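Local coordinates for diheme cytochrome c (Shewanella baltica, PDB 3U99), which binds two covalently attached c-type hemes and probably serves as an electron-transfer protein, at residues E103-V115 with E135-D147. Sequence-based numbering, arbitrary orientation. Where two conformers were deposited one is given.
With HEC (heme c), chain B.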
loop_
_atom_site.group_PDB
_atom_site.type_symbol
_atom_site.label_atom_id
_atom_site.label_comp_id
_atom_site.label_asym_id
_atom_site.label_seq_id
_atom_site.Cartn_x
_atom_site.Cartn_y
_atom_site.Cartn_z
ATOM N N GLU A 103 -16.757 -5.297 6.748
ATOM C CA GLU A 103 -17.650 -4.938 7.853
ATOM C C GLU A 103 -17.407 -3.507 8.311
ATOM O O GLU A 103 -18.061 -3.028 9.253
ATOM C CB GLU A 103 -17.451 -5.945 8.981
ATOM C CG GLU A 103 -17.836 -7.385 8.655
ATOM C CD GLU A 103 -19.306 -7.578 8.436
ATOM O OE1 GLU A 103 -20.208 -6.713 8.701
ATOM O OE2 GLU A 103 -19.644 -8.700 7.964
ATOM N N ILE A 104 -16.484 -2.776 7.691
ATOM C CA ILE A 104 -16.140 -1.430 8.164
ATOM C C ILE A 104 -17.025 -0.438 7.420
ATOM O O ILE A 104 -16.971 -0.378 6.187
ATOM C CB ILE A 104 -14.663 -1.135 7.915
ATOM C CG1 ILE A 104 -13.751 -2.200 8.525
ATOM C CG2 ILE A 104 -14.357 0.284 8.389
ATOM C CD1 ILE A 104 -12.315 -2.033 8.047
ATOM N N PRO A 105 -17.853 0.307 8.120
ATOM C CA PRO A 105 -18.790 1.199 7.422
ATOM C C PRO A 105 -18.200 2.493 6.874
ATOM O O PRO A 105 -17.169 2.966 7.283
ATOM C CB PRO A 105 -19.748 1.550 8.542
ATOM C CG PRO A 105 -18.969 1.472 9.798
ATOM C CD PRO A 105 -17.979 0.353 9.574
ATOM N N ARG A 106 -18.942 3.045 5.931
ATOM C CA ARG A 106 -18.424 4.196 5.208
ATOM C C ARG A 106 -18.240 5.387 6.137
ATOM O O ARG A 106 -17.409 6.258 5.894
ATOM C CB ARG A 106 -19.395 4.577 4.066
ATOM C CG ARG A 106 -19.595 3.572 3.053
ATOM C CD ARG A 106 -20.562 4.162 2.008
ATOM N NE ARG A 106 -20.031 5.333 1.322
ATOM C CZ ARG A 106 -19.945 6.568 0.891
ATOM N NH1 ARG A 106 -20.818 7.491 1.318
ATOM N NH2 ARG A 106 -18.989 6.938 0.020
ATOM N N ARG A 107 -18.925 5.603 7.183
ATOM C CA ARG A 107 -18.751 6.672 8.156
ATOM C C ARG A 107 -17.337 6.711 8.729
ATOM O O ARG A 107 -16.903 7.702 9.200
ATOM C CB ARG A 107 -19.816 6.568 9.313
ATOM C CG ARG A 107 -19.536 5.604 10.452
ATOM C CD ARG A 107 -20.461 5.933 11.676
ATOM N NE ARG A 107 -21.852 5.782 11.276
ATOM C CZ ARG A 107 -22.726 6.760 11.022
ATOM N NH1 ARG A 107 -23.936 6.395 10.612
ATOM N NH2 ARG A 107 -22.460 8.041 11.229
ATOM N N MET A 108 -16.730 5.498 8.737
ATOM C CA MET A 108 -15.382 5.455 9.316
ATOM C C MET A 108 -14.288 5.622 8.270
ATOM O O MET A 108 -13.118 5.718 8.650
ATOM C CB MET A 108 -15.152 4.106 10.004
ATOM C CG MET A 108 -16.041 3.918 11.217
ATOM S SD MET A 108 -15.770 2.352 12.030
ATOM C CE MET A 108 -17.305 2.212 12.939
ATOM N N VAL A 109 -14.544 5.664 7.053
ATOM C CA VAL A 109 -13.651 5.638 5.893
ATOM C C VAL A 109 -14.012 6.787 4.953
ATOM O O VAL A 109 -13.485 7.895 5.131
ATOM C CB VAL A 109 -13.658 4.246 5.235
ATOM C CG1 VAL A 109 -12.601 4.174 4.135
ATOM C CG2 VAL A 109 -13.431 3.157 6.315
ATOM N N GLN A 110 -14.811 6.523 3.923
ATOM C CA GLN A 110 -15.057 7.534 2.918
ATOM C C GLN A 110 -15.664 8.794 3.490
ATOM O O GLN A 110 -15.415 9.892 3.003
ATOM C CB GLN A 110 -15.977 6.926 1.848
ATOM C CG GLN A 110 -15.261 5.791 1.115
ATOM C CD GLN A 110 -15.434 4.399 1.686
ATOM O OE1 GLN A 110 -15.904 4.062 2.740
ATOM N NE2 GLN A 110 -14.999 3.383 0.894
ATOM N N ASP A 111 -16.459 8.658 4.539
ATOM C CA ASP A 111 -17.081 9.837 5.160
ATOM C C ASP A 111 -16.341 10.394 6.377
ATOM O O ASP A 111 -16.827 11.245 7.080
ATOM C CB ASP A 111 -18.560 9.538 5.521
ATOM C CG ASP A 111 -19.410 9.210 4.286
ATOM O OD1 ASP A 111 -19.080 9.636 3.147
ATOM O OD2 ASP A 111 -20.399 8.498 4.483
ATOM N N ASN A 112 -15.182 9.811 6.626
ATOM C CA ASN A 112 -14.333 10.172 7.749
ATOM C C ASN A 112 -13.178 11.043 7.235
ATOM O O ASN A 112 -12.302 10.549 6.566
ATOM C CB ASN A 112 -13.802 8.939 8.417
ATOM C CG ASN A 112 -12.862 9.279 9.583
ATOM O OD1 ASN A 112 -12.597 10.437 9.900
ATOM N ND2 ASN A 112 -12.408 8.222 10.218
ATOM N N PRO A 113 -13.142 12.330 7.461
ATOM C CA PRO A 113 -12.137 13.203 6.889
ATOM C C PRO A 113 -10.732 12.859 7.352
ATOM O O PRO A 113 -9.739 13.237 6.713
ATOM C CB PRO A 113 -12.539 14.620 7.346
ATOM C CG PRO A 113 -13.766 14.487 8.163
ATOM C CD PRO A 113 -14.166 13.054 8.222
ATOM N N LYS A 114 -10.651 12.140 8.471
ATOM C CA LYS A 114 -9.298 11.804 8.927
ATOM C C LYS A 114 -8.783 10.574 8.235
ATOM O O LYS A 114 -7.647 10.190 8.411
ATOM C CB LYS A 114 -9.344 11.617 10.427
ATOM C CG LYS A 114 -9.942 12.768 11.252
ATOM C CD LYS A 114 -9.945 12.323 12.720
ATOM C CE LYS A 114 -10.363 13.398 13.695
ATOM N NZ LYS A 114 -11.784 13.746 13.331
ATOM N N VAL A 115 -9.494 9.872 7.462
ATOM C CA VAL A 115 -9.190 8.663 6.675
ATOM C C VAL A 115 -9.468 8.855 5.146
ATOM O O VAL A 115 -8.554 8.875 4.349
ATOM C CB VAL A 115 -10.007 7.456 7.238
ATOM C CG1 VAL A 115 -9.842 6.228 6.422
ATOM C CG2 VAL A 115 -9.607 7.206 8.698
ATOM N N GLU A 135 -5.579 -6.978 13.493
ATOM C CA GLU A 135 -6.831 -6.373 13.923
ATOM C C GLU A 135 -6.752 -5.858 15.336
ATOM O O GLU A 135 -7.379 -4.831 15.655
ATOM C CB GLU A 135 -8.034 -7.319 13.788
ATOM C CG GLU A 135 -7.707 -8.661 14.404
ATOM C CD GLU A 135 -8.712 -9.091 15.437
ATOM O OE1 GLU A 135 -9.777 -9.438 14.838
ATOM O OE2 GLU A 135 -8.430 -9.092 16.656
ATOM N N ASP A 136 -5.990 -6.514 16.218
ATOM C CA ASP A 136 -6.000 -6.137 17.623
ATOM C C ASP A 136 -5.206 -4.867 17.849
ATOM O O ASP A 136 -5.243 -4.373 18.981
ATOM C CB ASP A 136 -5.483 -7.301 18.479
ATOM C CG ASP A 136 -4.135 -7.864 18.096
ATOM O OD1 ASP A 136 -4.077 -8.608 17.082
ATOM O OD2 ASP A 136 -3.141 -7.593 18.805
ATOM N N THR A 137 -4.482 -4.327 16.874
ATOM C CA THR A 137 -3.831 -3.054 17.070
ATOM C C THR A 137 -4.341 -1.943 16.168
ATOM O O THR A 137 -3.879 -0.806 16.241
ATOM C CB THR A 137 -2.307 -3.116 16.903
ATOM O OG1 THR A 137 -2.008 -3.560 15.576
ATOM C CG2 THR A 137 -1.662 -4.089 17.901
ATOM N N VAL A 138 -5.350 -2.227 15.342
ATOM C CA VAL A 138 -5.960 -1.209 14.503
ATOM C C VAL A 138 -6.609 -0.119 15.353
ATOM O O VAL A 138 -7.253 -0.428 16.339
ATOM C CB VAL A 138 -7.146 -1.786 13.654
ATOM C CG1 VAL A 138 -8.026 -0.718 13.003
ATOM C CG2 VAL A 138 -6.509 -2.643 12.625
ATOM N N ASN A 139 -6.408 1.117 14.976
ATOM C CA ASN A 139 -7.015 2.293 15.629
ATOM C C ASN A 139 -7.390 3.245 14.518
ATOM O O ASN A 139 -6.476 3.815 13.893
ATOM C CB ASN A 139 -6.011 2.905 16.656
ATOM C CG ASN A 139 -6.601 3.987 17.527
ATOM O OD1 ASN A 139 -6.207 4.243 18.715
ATOM N ND2 ASN A 139 -7.493 4.742 17.004
ATOM N N ILE A 140 -8.698 3.445 14.359
ATOM C CA ILE A 140 -9.259 4.271 13.296
ATOM C C ILE A 140 -9.370 5.714 13.762
ATOM O O ILE A 140 -10.038 5.982 14.750
ATOM C CB ILE A 140 -10.626 3.745 12.862
ATOM C CG1 ILE A 140 -10.490 2.314 12.374
ATOM C CG2 ILE A 140 -11.214 4.700 11.845
ATOM C CD1 ILE A 140 -11.750 1.814 11.711
ATOM N N PRO A 141 -8.679 6.644 13.123
ATOM C CA PRO A 141 -8.697 8.032 13.590
ATOM C C PRO A 141 -10.132 8.534 13.625
ATOM O O PRO A 141 -10.892 8.384 12.719
ATOM C CB PRO A 141 -7.910 8.797 12.532
ATOM C CG PRO A 141 -7.077 7.783 11.839
ATOM C CD PRO A 141 -7.774 6.451 11.988
ATOM N N GLY A 142 -10.429 9.145 14.778
ATOM C CA GLY A 142 -11.707 9.648 15.102
ATOM C C GLY A 142 -12.651 8.662 15.723
ATOM O O GLY A 142 -13.695 9.113 16.201
ATOM N N PHE A 143 -12.342 7.375 15.753
ATOM C CA PHE A 143 -13.167 6.313 16.259
ATOM C C PHE A 143 -12.512 5.460 17.322
ATOM O O PHE A 143 -13.229 4.870 18.152
ATOM C CB PHE A 143 -13.629 5.412 15.122
ATOM C CG PHE A 143 -14.665 6.126 14.220
ATOM C CD1 PHE A 143 -16.024 5.957 14.410
ATOM C CD2 PHE A 143 -14.260 6.970 13.214
ATOM C CE1 PHE A 143 -16.922 6.628 13.605
ATOM C CE2 PHE A 143 -15.153 7.655 12.411
ATOM C CZ PHE A 143 -16.512 7.508 12.611
ATOM N N GLY A 144 -11.212 5.350 17.368
ATOM C CA GLY A 144 -10.505 4.578 18.368
ATOM C C GLY A 144 -10.156 3.191 17.916
ATOM O O GLY A 144 -10.307 2.745 16.767
ATOM N N ARG A 145 -9.644 2.437 18.894
ATOM C CA ARG A 145 -9.289 1.045 18.680
ATOM C C ARG A 145 -10.480 0.270 18.175
ATOM O O ARG A 145 -11.598 0.468 18.630
ATOM C CB ARG A 145 -8.817 0.441 20.009
ATOM C CG ARG A 145 -7.379 0.708 20.307
ATOM C CD ARG A 145 -6.576 -0.410 19.704
ATOM N NE ARG A 145 -5.193 -0.435 20.178
ATOM C CZ ARG A 145 -4.780 -1.014 21.308
ATOM N NH1 ARG A 145 -3.505 -0.978 21.609
ATOM N NH2 ARG A 145 -5.635 -1.597 22.119
ATOM N N TRP A 146 -10.267 -0.600 17.228
ATOM C CA TRP A 146 -11.346 -1.433 16.697
ATOM C C TRP A 146 -11.742 -2.523 17.670
ATOM O O TRP A 146 -12.923 -2.837 17.857
ATOM C CB TRP A 146 -10.804 -2.000 15.391
ATOM C CG TRP A 146 -11.716 -2.905 14.666
ATOM C CD1 TRP A 146 -11.585 -4.270 14.598
ATOM C CD2 TRP A 146 -12.863 -2.533 13.908
ATOM N NE1 TRP A 146 -12.598 -4.760 13.809
ATOM C CE2 TRP A 146 -13.384 -3.732 13.398
ATOM C CE3 TRP A 146 -13.469 -1.295 13.631
ATOM C CZ2 TRP A 146 -14.510 -3.707 12.613
ATOM C CZ3 TRP A 146 -14.593 -1.320 12.846
ATOM C CH2 TRP A 146 -15.083 -2.518 12.360
ATOM N N ASP A 147 -10.742 -3.139 18.313
ATOM C CA ASP A 147 -11.047 -4.259 19.192
ATOM C C ASP A 147 -10.914 -3.823 20.658
ATOM O O ASP A 147 -9.877 -3.216 20.986
ATOM C CB ASP A 147 -10.095 -5.448 19.028
ATOM C CG ASP A 147 -10.380 -6.287 17.803
ATOM O OD1 ASP A 147 -11.547 -6.210 17.327
ATOM O OD2 ASP A 147 -9.407 -6.984 17.376
HETATM FE FE HEC B . -6.974 -2.940 7.210
HETATM C CHA HEC B . -7.953 -5.645 9.009
HETATM C CHB HEC B . -4.688 -4.821 5.589
HETATM C CHC HEC B . -6.231 -0.230 5.211
HETATM C CHD HEC B . -9.037 -1.009 9.069
HETATM N NA HEC B . -6.376 -4.842 7.320
HETATM C C1A HEC B . -6.884 -5.834 8.102
HETATM C C2A HEC B . -6.179 -7.071 7.923
HETATM C C3A HEC B . -5.263 -6.838 6.966
HETATM C C4A HEC B . -5.391 -5.440 6.567
HETATM C CMA HEC B . -4.222 -7.796 6.388
HETATM C CAA HEC B . -6.399 -8.341 8.699
HETATM C CBA HEC B . -5.810 -8.156 10.087
HETATM C CGA HEC B . -5.980 -9.314 11.053
HETATM O O1A HEC B . -6.248 -10.442 10.524
HETATM O O2A HEC B . -5.703 -9.279 12.254
HETATM N NB HEC B . -5.689 -2.624 5.682
HETATM C C1B HEC B . -4.817 -3.554 5.120
HETATM C C2B HEC B . -4.105 -2.909 4.088
HETATM C C3B HEC B . -4.573 -1.664 3.974
HETATM C C4B HEC B . -5.544 -1.452 4.990
HETATM C CMB HEC B . -3.004 -3.650 3.298
HETATM C CAB HEC B . -4.112 -0.504 3.067
HETATM C CBB HEC B . -4.056 -0.927 1.532
HETATM N NC HEC B . -7.544 -1.003 7.131
HETATM C C1C HEC B . -7.121 -0.075 6.271
HETATM C C2C HEC B . -7.617 1.216 6.572
HETATM C C3C HEC B . -8.393 0.990 7.703
HETATM C C4C HEC B . -8.327 -0.367 8.048
HETATM C CMC HEC B . -7.271 2.512 5.897
HETATM C CAC HEC B . -9.100 2.036 8.539
HETATM C CBC HEC B . -10.233 2.783 7.834
HETATM N ND HEC B . -8.272 -3.266 8.715
HETATM C C1D HEC B . -9.015 -2.311 9.331
HETATM C C2D HEC B . -9.860 -2.929 10.316
HETATM C C3D HEC B . -9.649 -4.267 10.265
HETATM C C4D HEC B . -8.583 -4.443 9.254
HETATM C CMD HEC B . -10.842 -2.188 11.191
HETATM C CAD HEC B . -10.328 -5.315 11.122
HETATM C CBD HEC B . -11.713 -5.612 10.457
HETATM C CGD HEC B . -12.683 -6.375 11.353
HETATM O O1D HEC B . -11.892 -7.378 11.862
HETATM O O2D HEC B . -13.881 -6.535 10.807
#
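A loop and a small beta hairpin meet at one edge of the second heme of this diheme cytochrome, and Met108 of 103-115 meets Phe143 and Trp146 of 135-147 there in a pair of Met-aromatic contacts. With CG set anti to its carbonyl carbon (chi1 -66°), Met108 lays that methylene almost centrally over one face of the Phe143 ring, 3.7 Å from the centroid, a CH-pi contact. Beyond CG the chain runs straight on, carrying SD to the in-plane edge of the Trp146 indole, 3.9 Å from CZ3; a long, flexible, polarisable side chain suits a place between two rings. Ile140 CD1 also reaches this sulfur, and Ile104 CG1 lies 4.1 Å from Trp146 CH2.

Asn112 ties the backbones together. Its ND2 gives a nearly straight bond of 2.9 Å to Pro141 O, close to the line of that carbonyl, and another to Met108 O, while OD1 accepts from Lys114 N in an Asx turn. These three bonds fix the amide, and ND2 lies 3.6 Å from Phe143 CE2, at the ring edge. A leucine here would probably leave Pro141 O and Met108 O without this shared donor and let the turn at Lys114 loosen, since OD1 no longer holds Lys114 N. Lys114 CB packs on Pro141 CB at 3.8 Å, and Gly142, with its positive phi, leaves room for the lysine chain.

Heme methyl CMD sits over one face of Trp146, 3.4 Å above its plane, and Ile104 CD1 reaches the same methyl. The loop 103-115 follows helix 95-101, which ends in the axial ligand His101. Facing it, antiparallel strands 139-140 and 144-145 form a short hairpin with a classic beta bulge, where Phe143 N and Gly144 N both bond Ile140 O, and Asn139 pairs by backbone hydrogen bonding with Cys124, one of the two cysteines that bind this heme covalently.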